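Local coordinates for protein glycerol trinitrate reductase (PDB 5EPD) that probably reduces nitrate esters such as glycerol trinitrate, as an Old Yellow Enzyme family member that uses FMN and is captured here without it, at residues 249-254 with 298-303; 206-211 with 265-270; 270-275 with 304-309. All coordinates share one frame; numbering follows the deposited sequence.

Interaction 1: 249-254 with 298-303; sequences ISPVSP and FDYGSL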
loop_
_atom_site.group_PDB
_atom_site.type_symbol
_atom_site.label_atom_id
_atom_site.label_comp_id
_atom_site.label_asym_id
_atom_site.label_seq_id
_atom_site.Cartn_x
_atom_site.Cartn_y
_atom_site.Cartn_z
ATOM N N ILE A 249 0.307 -7.853 -1.922
ATOM C CA ILE A 249 -0.446 -8.545 -2.975
ATOM C C ILE A 249 -1.846 -8.932 -2.505
ATOM O O ILE A 249 -2.111 -9.062 -1.315
ATOM C CB ILE A 249 0.245 -9.853 -3.442
ATOM C CG1 ILE A 249 0.328 -10.852 -2.281
ATOM C CG2 ILE A 249 1.627 -9.533 -3.998
ATOM C CD1 ILE A 249 1.002 -12.175 -2.576
ATOM N N SER A 250 -2.718 -9.156 -3.467
ATOM C CA SER A 250 -4.105 -9.506 -3.217
ATOM C C SER A 250 -4.515 -10.584 -4.235
ATOM O O SER A 250 -5.122 -10.254 -5.275
ATOM C CB SER A 250 -4.980 -8.254 -3.405
ATOM O OG SER A 250 -4.879 -7.724 -4.735
ATOM N N PRO A 251 -4.145 -11.862 -3.978
ATOM C CA PRO A 251 -4.379 -12.964 -4.924
ATOM C C PRO A 251 -5.812 -13.065 -5.451
ATOM O O PRO A 251 -6.016 -13.223 -6.661
ATOM C CB PRO A 251 -4.040 -14.207 -4.093
ATOM C CG PRO A 251 -3.002 -13.726 -3.150
ATOM C CD PRO A 251 -3.431 -12.332 -2.772
ATOM N N VAL A 252 -6.784 -12.967 -4.545
ATOM C CA VAL A 252 -8.185 -13.084 -4.886
ATOM C C VAL A 252 -8.819 -11.703 -5.009
ATOM O O VAL A 252 -8.971 -10.991 -4.036
ATOM C CB VAL A 252 -8.924 -13.908 -3.824
ATOM C CG1 VAL A 252 -10.361 -14.161 -4.256
ATOM C CG2 VAL A 252 -8.204 -15.233 -3.591
ATOM N N SER A 253 -9.181 -11.314 -6.226
ATOM C CA SER A 253 -9.805 -10.004 -6.458
ATOM C C SER A 253 -11.203 -9.995 -5.833
ATOM O O SER A 253 -11.793 -11.060 -5.618
ATOM C CB SER A 253 -9.922 -9.726 -7.969
ATOM O OG SER A 253 -8.712 -10.023 -8.665
ATOM N N PRO A 254 -11.743 -8.805 -5.542
ATOM C CA PRO A 254 -13.160 -8.782 -5.217
ATOM C C PRO A 254 -13.974 -9.011 -6.493
ATOM O O PRO A 254 -13.389 -9.201 -7.576
ATOM C CB PRO A 254 -13.373 -7.363 -4.678
ATOM C CG PRO A 254 -12.354 -6.543 -5.398
ATOM C CD PRO A 254 -11.163 -7.452 -5.602
ATOM N N PHE A 298 -9.087 -20.177 -1.940
ATOM C CA PHE A 298 -7.636 -19.935 -2.072
ATOM C C PHE A 298 -6.807 -20.494 -0.909
ATOM O O PHE A 298 -7.253 -20.489 0.234
ATOM C CB PHE A 298 -7.374 -18.419 -2.217
ATOM C CG PHE A 298 -5.961 -18.075 -2.647
ATOM C CD1 PHE A 298 -5.620 -18.009 -4.000
ATOM C CD2 PHE A 298 -4.962 -17.823 -1.695
ATOM C CE1 PHE A 298 -4.315 -17.705 -4.387
ATOM C CE2 PHE A 298 -3.656 -17.529 -2.082
ATOM C CZ PHE A 298 -3.332 -17.471 -3.433
ATOM N N ASP A 299 -5.581 -20.952 -1.204
ATOM C CA ASP A 299 -4.653 -21.495 -0.178
ATOM C C ASP A 299 -3.532 -20.524 0.186
ATOM O O ASP A 299 -2.492 -20.497 -0.471
ATOM C CB ASP A 299 -4.015 -22.827 -0.632
ATOM C CG ASP A 299 -3.083 -23.441 0.437
ATOM O OD1 ASP A 299 -2.849 -22.818 1.486
ATOM O OD2 ASP A 299 -2.561 -24.555 0.230
ATOM N N TYR A 300 -3.732 -19.761 1.263
ATOM C CA TYR A 300 -2.732 -18.803 1.718
ATOM C C TYR A 300 -1.561 -19.500 2.401
ATOM O O TYR A 300 -0.448 -18.961 2.446
ATOM C CB TYR A 300 -3.369 -17.748 2.644
ATOM C CG TYR A 300 -4.412 -16.890 1.939
ATOM C CD1 TYR A 300 -4.048 -15.773 1.169
ATOM C CD2 TYR A 300 -5.759 -17.209 2.029
ATOM C CE1 TYR A 300 -4.998 -15.019 0.500
ATOM C CE2 TYR A 300 -6.720 -16.455 1.373
ATOM C CZ TYR A 300 -6.341 -15.368 0.615
ATOM O OH TYR A 300 -7.332 -14.652 -0.018
ATOM N N GLY A 301 -1.817 -20.697 2.935
ATOM C CA GLY A 301 -0.793 -21.506 3.593
ATOM C C GLY A 301 0.336 -21.847 2.633
ATOM O O GLY A 301 1.505 -21.934 3.049
ATOM N N SER A 302 -0.017 -22.027 1.349
ATOM C CA SER A 302 0.966 -22.221 0.293
ATOM C C SER A 302 1.925 -21.045 0.261
ATOM O O SER A 302 3.136 -21.245 0.279
ATOM C CB SER A 302 0.278 -22.383 -1.078
ATOM O OG SER A 302 1.221 -22.486 -2.155
ATOM N N LEU A 303 1.373 -19.827 0.217
ATOM C CA LEU A 303 2.180 -18.597 0.106
ATOM C C LEU A 303 3.031 -18.389 1.344
ATOM O O LEU A 303 4.236 -18.055 1.264
ATOM C CB LEU A 303 1.287 -17.354 -0.091
ATOM C CG LEU A 303 0.303 -17.338 -1.272
ATOM C CD1 LEU A 303 -0.299 -15.955 -1.402
ATOM C CD2 LEU A 303 0.971 -17.774 -2.567
HETATM O O HOH W 1 -6.480 -12.428 -1.658
#
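Tyr300 OH lies 2.9 Å from a water that also accepts from Val252 N at 3.0 Å; the water sits in the plane of the Tyr300 ring, at its edge. This is a loop-to-helix contact of the TIM barrel: residues 249-254 leave barrel strand 245-249, and residues 298-303 lead into helix 300-306, which follows the next strand, 281-284. Beside the water, Val252 CG2 is 3.6 Å from Phe298 CB and also near Tyr300 OH (3.7 Å), the side chains of Val252 and Phe298 running past each other in opposite directions.

Pro251 makes most of the apolar touches, through CB and CG. Its CB sits over one face of the Phe298 ring, 3.8 Å from the centroid and 27° off the normal, a CH-pi contact displaced toward the rim. A chi1 of -168° swings the Phe298 ring toward its onward chain, which brings CD2 over the centre of the Tyr300 ring. Deeper in, Leu303 CD1 meets Pro251 CG at 3.9 Å and faces Ile249 CD1 tip to tip at 4.2 Å, where Ile249 also packs on Tyr267. At the helix start, Ser302 N donates to OD1 of the N-cap residue Asp299 (2.9 Å), coming from above the carboxylate plane.

Interaction 2: 206-211 with 265-270; sequences FAKDGA and TQYDYI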
loop_
_atom_site.group_PDB
_atom_site.type_symbol
_atom_site.label_atom_id
_atom_site.label_comp_id
_atom_site.label_asym_id
_atom_site.label_seq_id
_atom_site.Cartn_x
_atom_site.Cartn_y
_atom_site.Cartn_z
ATOM N N PHE A 206 -0.793 -6.360 -14.745
ATOM C CA PHE A 206 0.140 -7.202 -15.489
ATOM C C PHE A 206 0.065 -8.654 -15.027
ATOM O O PHE A 206 0.090 -9.559 -15.859
ATOM C CB PHE A 206 1.596 -6.689 -15.337
ATOM C CG PHE A 206 2.014 -5.683 -16.386
ATOM C CD1 PHE A 206 1.723 -4.334 -16.235
ATOM C CD2 PHE A 206 2.709 -6.091 -17.529
ATOM C CE1 PHE A 206 2.117 -3.407 -17.190
ATOM C CE2 PHE A 206 3.096 -5.163 -18.492
ATOM C CZ PHE A 206 2.812 -3.816 -18.319
ATOM N N ALA A 207 0.008 -8.852 -13.710
ATOM C CA ALA A 207 -0.034 -10.163 -13.103
ATOM C C ALA A 207 -1.280 -11.018 -13.437
ATOM O O ALA A 207 -1.183 -12.243 -13.591
ATOM C CB ALA A 207 0.099 -10.017 -11.590
ATOM N N LYS A 208 -2.446 -10.373 -13.527
ATOM C CA LYS A 208 -3.723 -11.072 -13.758
ATOM C C LYS A 208 -4.198 -11.035 -15.230
ATOM O O LYS A 208 -4.256 -9.980 -15.855
ATOM C CB LYS A 208 -4.795 -10.514 -12.795
ATOM C CG LYS A 208 -4.491 -10.876 -11.347
ATOM C CD LYS A 208 -5.530 -10.367 -10.356
ATOM C CE LYS A 208 -5.232 -10.902 -8.960
ATOM N NZ LYS A 208 -6.116 -10.316 -7.911
ATOM N N ASP A 209 -4.563 -12.202 -15.762
ATOM C CA ASP A 209 -4.953 -12.344 -17.177
ATOM C C ASP A 209 -6.266 -11.683 -17.562
ATOM O O ASP A 209 -6.543 -11.473 -18.758
ATOM C CB ASP A 209 -4.968 -13.814 -17.616
ATOM C CG ASP A 209 -5.885 -14.715 -16.772
ATOM O OD1 ASP A 209 -6.621 -14.281 -15.856
ATOM O OD2 ASP A 209 -5.845 -15.932 -17.039
ATOM N N GLY A 210 -7.071 -11.326 -16.565
ATOM C CA GLY A 210 -8.276 -10.539 -16.806
ATOM C C GLY A 210 -7.974 -9.185 -17.407
ATOM O O GLY A 210 -8.817 -8.617 -18.081
ATOM N N ALA A 211 -6.770 -8.673 -17.155
ATOM C CA ALA A 211 -6.352 -7.384 -17.671
ATOM C C ALA A 211 -5.093 -7.411 -18.512
ATOM O O ALA A 211 -4.792 -6.404 -19.166
ATOM C CB ALA A 211 -6.159 -6.410 -16.515
ATOM N N THR A 265 -1.702 -20.780 -8.987
ATOM C CA THR A 265 -0.500 -20.956 -9.803
ATOM C C THR A 265 0.244 -19.631 -9.929
ATOM O O THR A 265 1.470 -19.564 -9.771
ATOM C CB THR A 265 -0.857 -21.461 -11.221
ATOM O OG1 THR A 265 -1.633 -22.666 -11.114
ATOM C CG2 THR A 265 0.405 -21.727 -12.035
ATOM N N GLN A 266 -0.516 -18.576 -10.214
ATOM C CA GLN A 266 0.054 -17.249 -10.439
ATOM C C GLN A 266 0.827 -16.781 -9.215
ATOM O O GLN A 266 1.957 -16.246 -9.354
ATOM C CB GLN A 266 -1.046 -16.241 -10.794
ATOM C CG GLN A 266 -0.547 -14.869 -11.248
ATOM C CD GLN A 266 0.281 -14.905 -12.525
ATOM O OE1 GLN A 266 -0.252 -15.101 -13.640
ATOM N NE2 GLN A 266 1.597 -14.691 -12.381
ATOM N N TYR A 267 0.235 -16.969 -8.023
ATOM C CA TYR A 267 0.787 -16.338 -6.794
ATOM C C TYR A 267 1.734 -17.240 -6.009
ATOM O O TYR A 267 2.556 -16.735 -5.243
ATOM C CB TYR A 267 -0.318 -15.717 -5.919
ATOM C CG TYR A 267 -0.760 -14.368 -6.464
ATOM C CD1 TYR A 267 -1.724 -14.290 -7.473
ATOM C CD2 TYR A 267 -0.186 -13.183 -6.012
ATOM C CE1 TYR A 267 -2.095 -13.073 -8.022
ATOM C CE2 TYR A 267 -0.557 -11.952 -6.548
ATOM C CZ TYR A 267 -1.511 -11.908 -7.557
ATOM O OH TYR A 267 -1.898 -10.720 -8.117
ATOM N N ASP A 268 1.630 -18.560 -6.211
ATOM C CA ASP A 268 2.678 -19.493 -5.769
ATOM C C ASP A 268 3.989 -19.162 -6.489
ATOM O O ASP A 268 5.064 -19.131 -5.860
ATOM C CB ASP A 268 2.319 -20.945 -6.101
ATOM C CG ASP A 268 1.241 -21.502 -5.220
ATOM O OD1 ASP A 268 0.915 -20.894 -4.173
ATOM O OD2 ASP A 268 0.717 -22.569 -5.577
ATOM N N TYR A 269 3.889 -18.941 -7.806
ATOM C CA TYR A 269 5.044 -18.524 -8.614
ATOM C C TYR A 269 5.672 -17.213 -8.118
ATOM O O TYR A 269 6.877 -17.156 -7.810
ATOM C CB TYR A 269 4.666 -18.369 -10.099
ATOM C CG TYR A 269 5.864 -17.925 -10.921
ATOM C CD1 TYR A 269 6.857 -18.840 -11.269
ATOM C CD2 TYR A 269 6.042 -16.582 -11.297
ATOM C CE1 TYR A 269 7.977 -18.453 -11.998
ATOM C CE2 TYR A 269 7.165 -16.182 -12.030
ATOM C CZ TYR A 269 8.134 -17.125 -12.382
ATOM O OH TYR A 269 9.266 -16.784 -13.117
ATOM N N ILE A 270 4.835 -16.169 -8.057
ATOM C CA ILE A 270 5.249 -14.834 -7.589
ATOM C C ILE A 270 5.889 -14.887 -6.200
ATOM O O ILE A 270 6.934 -14.272 -5.981
ATOM C CB ILE A 270 4.072 -13.814 -7.621
ATOM C CG1 ILE A 270 3.840 -13.340 -9.062
ATOM C CG2 ILE A 270 4.359 -12.591 -6.738
ATOM C CD1 ILE A 270 2.413 -12.927 -9.359
#
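Lys208 and Tyr267 cross at about a right angle, and the touching is done by Lys208 CE, 3.4 Å from Tyr267 OH. The lysine leaves its backbone with CG anti to the carbonyl carbon (chi1 -68°) and is extended from there on, which carries NZ past the tyrosine to Glu204, its salt-bridge partner, and to Ser250 O and Ser253 OG. Ala207 packs beside this pair: its CB is 4.1 Å from Tyr267 OH and 4.3 Å from Ile270 CD1. The same Ile270 CD1 lies 4.2 Å above one face of the Tyr267 ring, offset toward the rim. Every touching residue is buried.

The closest approach, Ala207 O to Gln266 OE1 at 3.0 Å, is not a bond, since both atoms are acceptors. Gln266 bends at its second torsion (62°), and its amide is held by other groups, OE1 accepting from Arg225 NE and NE2 donating to Val222 O; these bonds probably offset the unfavourable pairing. Toward the outside the segments diverge: the Asp209 side chain stays 6.3 Å away at its nearest, CB to Gln266 OE1, and bonds Ser261 OG instead, while exposed Thr265 pairs with Asp262.

The contact lies where short helix 202-207, which follows barrel strand 193-196, ends against helix 263-276. Met229 of helix 227-240 packs on Ala207 and Ile270, and Leu303 of helix 300-306 on Tyr267.

Interaction 3: 270-275 with 304-309; sequences IVDKLD and RRRFSR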
loop_
_atom_site.group_PDB
_atom_site.type_symbol
_atom_site.label_atom_id
_atom_site.label_comp_id
_atom_site.label_asym_id
_atom_site.label_seq_id
_atom_site.Cartn_x
_atom_site.Cartn_y
_atom_site.Cartn_z
ATOM N N ILE A 270 4.835 -16.169 -8.057
ATOM C CA ILE A 270 5.249 -14.834 -7.589
ATOM C C ILE A 270 5.889 -14.887 -6.200
ATOM O O ILE A 270 6.934 -14.272 -5.981
ATOM C CB ILE A 270 4.072 -13.814 -7.621
ATOM C CG1 ILE A 270 3.840 -13.340 -9.062
ATOM C CG2 ILE A 270 4.359 -12.591 -6.738
ATOM C CD1 ILE A 270 2.413 -12.927 -9.359
ATOM N N VAL A 271 5.285 -15.606 -5.262
ATOM C CA VAL A 271 5.877 -15.665 -3.898
ATOM C C VAL A 271 7.181 -16.474 -3.870
ATOM O O VAL A 271 8.106 -16.083 -3.178
ATOM C CB VAL A 271 4.864 -16.120 -2.810
ATOM C CG1 VAL A 271 5.554 -16.400 -1.466
ATOM C CG2 VAL A 271 3.788 -15.049 -2.625
ATOM N N ASP A 272 7.273 -17.556 -4.638
ATOM C CA ASP A 272 8.563 -18.254 -4.815
ATOM C C ASP A 272 9.656 -17.276 -5.250
ATOM O O ASP A 272 10.742 -17.220 -4.681
ATOM C CB ASP A 272 8.463 -19.349 -5.894
ATOM C CG ASP A 272 7.710 -20.582 -5.430
ATOM O OD1 ASP A 272 7.693 -20.858 -4.201
ATOM O OD2 ASP A 272 7.134 -21.274 -6.316
ATOM N N LYS A 273 9.358 -16.525 -6.296
ATOM C CA LYS A 273 10.300 -15.555 -6.821
ATOM C C LYS A 273 10.590 -14.395 -5.851
ATOM O O LYS A 273 11.727 -13.906 -5.771
ATOM C CB LYS A 273 9.767 -15.039 -8.148
ATOM C CG LYS A 273 9.890 -16.079 -9.250
ATOM C CD LYS A 273 11.324 -16.108 -9.772
ATOM C CE LYS A 273 11.493 -17.037 -10.961
ATOM N NZ LYS A 273 12.073 -18.350 -10.571
ATOM N N LEU A 274 9.567 -13.954 -5.122
ATOM C CA LEU A 274 9.764 -12.901 -4.125
ATOM C C LEU A 274 10.672 -13.410 -3.037
ATOM O O LEU A 274 11.596 -12.708 -2.645
ATOM C CB LEU A 274 8.446 -12.425 -3.513
ATOM C CG LEU A 274 7.597 -11.564 -4.433
ATOM C CD1 LEU A 274 6.170 -11.516 -3.884
ATOM C CD2 LEU A 274 8.209 -10.175 -4.595
ATOM N N ASP A 275 10.425 -14.628 -2.560
ATOM C CA ASP A 275 11.278 -15.204 -1.531
ATOM C C ASP A 275 12.730 -15.294 -1.996
ATOM O O ASP A 275 13.662 -15.037 -1.223
ATOM C CB ASP A 275 10.798 -16.587 -1.133
ATOM C CG ASP A 275 11.486 -17.096 0.119
ATOM O OD1 ASP A 275 11.574 -16.342 1.114
ATOM O OD2 ASP A 275 11.948 -18.247 0.112
ATOM N N ARG A 304 2.370 -18.561 2.485
ATOM C CA ARG A 304 3.027 -18.603 3.791
ATOM C C ARG A 304 4.207 -19.593 3.848
ATOM O O ARG A 304 5.284 -19.259 4.359
ATOM C CB ARG A 304 1.983 -18.965 4.851
ATOM C CG ARG A 304 2.519 -19.137 6.250
ATOM C CD ARG A 304 3.418 -17.982 6.641
ATOM N NE ARG A 304 3.401 -17.748 8.073
ATOM C CZ ARG A 304 4.313 -17.032 8.728
ATOM N NH1 ARG A 304 5.349 -16.497 8.083
ATOM N NH2 ARG A 304 4.191 -16.863 10.051
ATOM N N ARG A 305 4.005 -20.804 3.331
ATOM C CA ARG A 305 5.074 -21.789 3.277
ATOM C C ARG A 305 6.229 -21.352 2.366
ATOM O O ARG A 305 7.394 -21.481 2.716
ATOM C CB ARG A 305 4.514 -23.128 2.811
ATOM C CG ARG A 305 4.053 -24.000 3.956
ATOM C CD ARG A 305 3.497 -25.324 3.472
ATOM N NE ARG A 305 2.051 -25.351 3.667
ATOM C CZ ARG A 305 1.135 -25.364 2.696
ATOM N NH1 ARG A 305 -0.158 -25.377 3.026
ATOM N NH2 ARG A 305 1.484 -25.377 1.407
ATOM N N ARG A 306 5.893 -20.818 1.199
ATOM C CA ARG A 306 6.885 -20.444 0.196
ATOM C C ARG A 306 7.734 -19.279 0.613
ATOM O O ARG A 306 8.867 -19.148 0.156
ATOM C CB ARG A 306 6.197 -20.085 -1.110
ATOM C CG ARG A 306 5.598 -21.290 -1.773
ATOM C CD ARG A 306 4.670 -20.905 -2.904
ATOM N NE ARG A 306 3.853 -22.053 -3.271
ATOM C CZ ARG A 306 4.292 -23.093 -3.972
ATOM N NH1 ARG A 306 5.540 -23.128 -4.420
ATOM N NH2 ARG A 306 3.467 -24.082 -4.243
ATOM N N PHE A 307 7.182 -18.405 1.439
ATOM C CA PHE A 307 7.905 -17.211 1.836
ATOM C C PHE A 307 8.546 -17.461 3.209
ATOM O O PHE A 307 7.900 -17.875 4.177
ATOM C CB PHE A 307 6.990 -15.964 1.813
ATOM C CG PHE A 307 7.755 -14.660 1.862
ATOM C CD1 PHE A 307 8.397 -14.161 0.714
ATOM C CD2 PHE A 307 7.871 -13.951 3.055
ATOM C CE1 PHE A 307 9.116 -12.977 0.768
ATOM C CE2 PHE A 307 8.601 -12.778 3.107
ATOM C CZ PHE A 307 9.219 -12.289 1.971
ATOM N N SER A 308 9.841 -17.202 3.274
ATOM C CA SER A 308 10.645 -17.607 4.410
ATOM C C SER A 308 10.827 -16.476 5.448
ATOM O O SER A 308 11.362 -16.709 6.520
ATOM C CB SER A 308 12.009 -18.089 3.891
ATOM O OG SER A 308 12.868 -16.989 3.606
ATOM N N ARG A 309 10.416 -15.259 5.115
ATOM C CA ARG A 309 10.486 -14.121 6.041
ATOM C C ARG A 309 9.080 -13.751 6.550
ATOM O O ARG A 309 8.182 -14.601 6.577
ATOM C CB ARG A 309 11.148 -12.940 5.322
ATOM C CG ARG A 309 12.635 -12.781 5.569
ATOM C CD ARG A 309 13.473 -13.695 4.707
ATOM N NE ARG A 309 14.888 -13.366 4.872
ATOM C CZ ARG A 309 15.837 -13.532 3.945
ATOM N NH1 ARG A 309 15.564 -14.007 2.730
ATOM N NH2 ARG A 309 17.086 -13.205 4.238
HETATM O O HOH W 2 9.115 -20.833 -2.126
HETATM O O HOH W 3 12.181 -13.762 1.921
#
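Asp272 and Arg306 meet with their flat groups turned steeply, the carboxylate and guanidinium planes lying 67° apart. Arg306 NH1 nevertheless donates almost straight to Asp272 OD1 (3.1 Å, 168°): the acceptor lies in the guanidinium plane and uses its syn lone pair. Asp272 OD2 is also 3.1 Å from Arg306 NH1, while Arg306 NE is 4.1 Å from Asp272 OD1, which leaves NH1 to carry the pairing. Arg306 NE turns instead to Ser302 OG, which helps to fix the rotation of the group. A water spans the same gap, donating to both Asp272 OD1 and Arg306 O.

Beneath these charges Val271 CG1 fits against Phe307 CB at 3.6 Å, the side chains crossing at about a right angle. The contact joins two successive outer helices of the TIM barrel, 263-276 and 300-306, which flank strand 281-284; Val271, Leu274 and Phe307 all pack on Ile282 of that strand.

One helical turn beyond Val271, Asp275 stands with CG anti to the backbone N (chi1 -168°), turned to the chain leaving helix 300-306. Its OD1 lies over one face of the Phe307 ring, whereas the Leu274 carbonyl carbon lies at the ring's edge. Two donors from Ser308 grip OD1: OG, 2.9 Å away, meets the syn lone pair, and backbone N, also at 2.9 Å, comes from above the carboxylate plane. A water donates to OD1 as well, and accepts weakly from Arg309 NH1.

How the interactions relate
From the N terminus, interaction 2 opens at 206-211, and interaction 1 opens at 249-254 before interaction 2 closes at 265-270, around 53 residues that hold helices 222-225 and 227-240 and strand 245-249. Interaction 3 opens on the same helix, 263-276, sharing Ile270 with interaction 2, so these two follow in series. Interaction 1 then closes at 298-303 and interaction 3 at 304-309; both loops include the unmodelled residues 287-296. Interaction 1 therefore crosses both others, and none is nested. Bonds between contacts join them further: Ser302 OG to Asp268 OD1, Ser253 OG to Lys208 NZ. Together they tie helices 202-207, 263-276 and 300-306 to the end of strand 245-249.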